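Local coordinates for protein putative cytochrome P450 hydroxylase (Chondromyces apiculatus DSM 436, PDB 6GMF) that is a heme-thiolate cytochrome P450 that acts as a terpene monooxygenase, probably inserting one oxygen atom of O2 into its substrates, at residues V141-M145 against L146-P150. Residues are numbered along the deposited sequence; the frame is centred on the assembly and turned at random.
Sequences VIAEM and LGVAP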
loop_
_atom_site.group_PDB
_atom_site.type_symbol
_atom_site.label_atom_id
_atom_site.label_comp_id
_atom_site.label_asym_id
_atom_site.label_seq_id
_atom_site.Cartn_x
_atom_site.Cartn_y
_atom_site.Cartn_z
ATOM N N VAL A 141 -6.623 -12.821 -1.578
ATOM C CA VAL A 141 -7.396 -12.462 -0.412
ATOM C C VAL A 141 -8.493 -11.466 -0.769
ATOM O O VAL A 141 -9.661 -11.710 -0.438
ATOM C CB VAL A 141 -6.522 -11.901 0.708
ATOM C CG1 VAL A 141 -7.398 -11.354 1.823
ATOM C CG2 VAL A 141 -5.582 -12.971 1.193
ATOM N N ILE A 142 -8.166 -10.436 -1.557
ATOM C CA ILE A 142 -9.184 -9.417 -1.883
ATOM C C ILE A 142 -10.250 -9.988 -2.817
ATOM O O ILE A 142 -11.440 -9.635 -2.673
ATOM C CB ILE A 142 -8.612 -8.067 -2.353
ATOM C CG1 ILE A 142 -9.555 -6.906 -2.030
ATOM C CG2 ILE A 142 -8.249 -8.085 -3.835
ATOM C CD1 ILE A 142 -9.756 -6.673 -0.537
ATOM N N ALA A 143 -9.861 -10.831 -3.784
ATOM C CA ALA A 143 -10.883 -11.479 -4.630
ATOM C C ALA A 143 -11.831 -12.333 -3.767
ATOM O O ALA A 143 -13.027 -12.345 -3.974
ATOM C CB ALA A 143 -10.177 -12.273 -5.701
ATOM N N GLU A 144 -11.311 -13.031 -2.767
ATOM C CA GLU A 144 -12.213 -13.841 -1.927
ATOM C C GLU A 144 -13.120 -12.917 -1.120
ATOM O O GLU A 144 -14.333 -13.199 -0.984
ATOM C CB GLU A 144 -11.409 -14.794 -1.051
ATOM C CG GLU A 144 -10.858 -15.898 -1.925
ATOM C CD GLU A 144 -10.219 -17.073 -1.242
ATOM O OE1 GLU A 144 -10.375 -17.212 0.025
ATOM O OE2 GLU A 144 -9.547 -17.836 -1.988
ATOM N N MET A 145 -12.564 -11.823 -0.592
ATOM C CA MET A 145 -13.368 -10.885 0.201
ATOM C C MET A 145 -14.476 -10.262 -0.642
ATOM O O MET A 145 -15.615 -10.072 -0.169
ATOM C CB MET A 145 -12.507 -9.772 0.783
ATOM C CG MET A 145 -11.705 -10.246 1.932
ATOM S SD MET A 145 -10.811 -8.851 2.662
ATOM C CE MET A 145 -12.111 -7.667 2.945
ATOM N N LEU A 146 -14.173 -9.990 -1.903
ATOM C CA LEU A 146 -15.172 -9.439 -2.821
ATOM C C LEU A 146 -16.121 -10.474 -3.443
ATOM O O LEU A 146 -16.976 -10.113 -4.258
ATOM C CB LEU A 146 -14.421 -8.705 -3.928
ATOM C CG LEU A 146 -13.796 -7.384 -3.511
ATOM C CD1 LEU A 146 -12.850 -6.905 -4.589
ATOM C CD2 LEU A 146 -14.858 -6.330 -3.219
ATOM N N GLY A 147 -15.978 -11.751 -3.132
ATOM C CA GLY A 147 -16.896 -12.728 -3.624
ATOM C C GLY A 147 -16.734 -13.032 -5.105
ATOM O O GLY A 147 -17.708 -13.394 -5.765
ATOM N N VAL A 148 -15.514 -12.934 -5.638
ATOM C CA VAL A 148 -15.267 -13.229 -7.069
ATOM C C VAL A 148 -15.528 -14.723 -7.328
ATOM O O VAL A 148 -15.077 -15.539 -6.583
ATOM C CB VAL A 148 -13.837 -12.837 -7.470
ATOM C CG1 VAL A 148 -13.513 -13.284 -8.882
ATOM C CG2 VAL A 148 -13.590 -11.344 -7.361
ATOM N N ALA A 149 -16.267 -15.032 -8.391
ATOM C CA ALA A 149 -16.629 -16.411 -8.767
ATOM C C ALA A 149 -15.354 -17.136 -9.183
ATOM O O ALA A 149 -14.425 -16.527 -9.724
ATOM C CB ALA A 149 -17.642 -16.397 -9.889
ATOM N N PRO A 150 -15.196 -18.438 -8.895
ATOM C CA PRO A 150 -13.935 -19.113 -9.195
ATOM C C PRO A 150 -13.543 -18.982 -10.668
ATOM O O PRO A 150 -12.330 -18.811 -10.942
ATOM C CB PRO A 150 -14.163 -20.567 -8.784
ATOM C CG PRO A 150 -15.323 -20.469 -7.814
ATOM C CD PRO A 150 -16.204 -19.348 -8.335
#
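Ile142 O accepts the shortest polar bond of this helix end, from Leu146 N at 2.9 Å, and closes the final regular turn of helix 136-145 before a Schellman motif ends it. Three features identify the motif: Gly147 has a positive phi of 73°, and two backbone bonds run back into the last turn. The six-to-one bond goes from Val148 N to Ala143 O at 3.0 Å, with a nearly straight N-H...O angle of 171°. Its five-to-two companion joins Gly147 N to Glu144 O at 3.1 Å, the donor lying well above that carbonyl plane rather than on a lone pair. The apolar contact that accompanies such an ending joins Ala143 CB to Val148 CG2, 3.9 Å apart; CG2 lies anti to the carbonyl carbon of its own residue, which turns this methyl back over Ala143. Phe156 of helix 153-163 touches both residues.

Ile142 and Leu146, one turn apart, run alongside each other in a shared direction, with CG1 of Ile142 4.2 Å from CD1 of Leu146. Both side chains pack on helix 220-251, the long central helix of the P450 fold, Ile142 on Leu230 and Asn235 and Leu146 on Ala227 and Leu231; Ile142 also touches the porphyrin as part of the heme pocket. An alanine in place of Leu146 would remove CD1 from beside Ile142 CG1 and would probably open a gap against Ala227 and Leu231. The Glu144 side chain leaves the helix away from the turn at its CB, and its carboxylate forms salt bridges with Arg109 and Arg153. Leu146 CG stands anti to its carbonyl carbon (chi1 -73°), a setting that brings CG to 3.4 Å from Ile142 O, alongside the oxygen that its own backbone N-H binds.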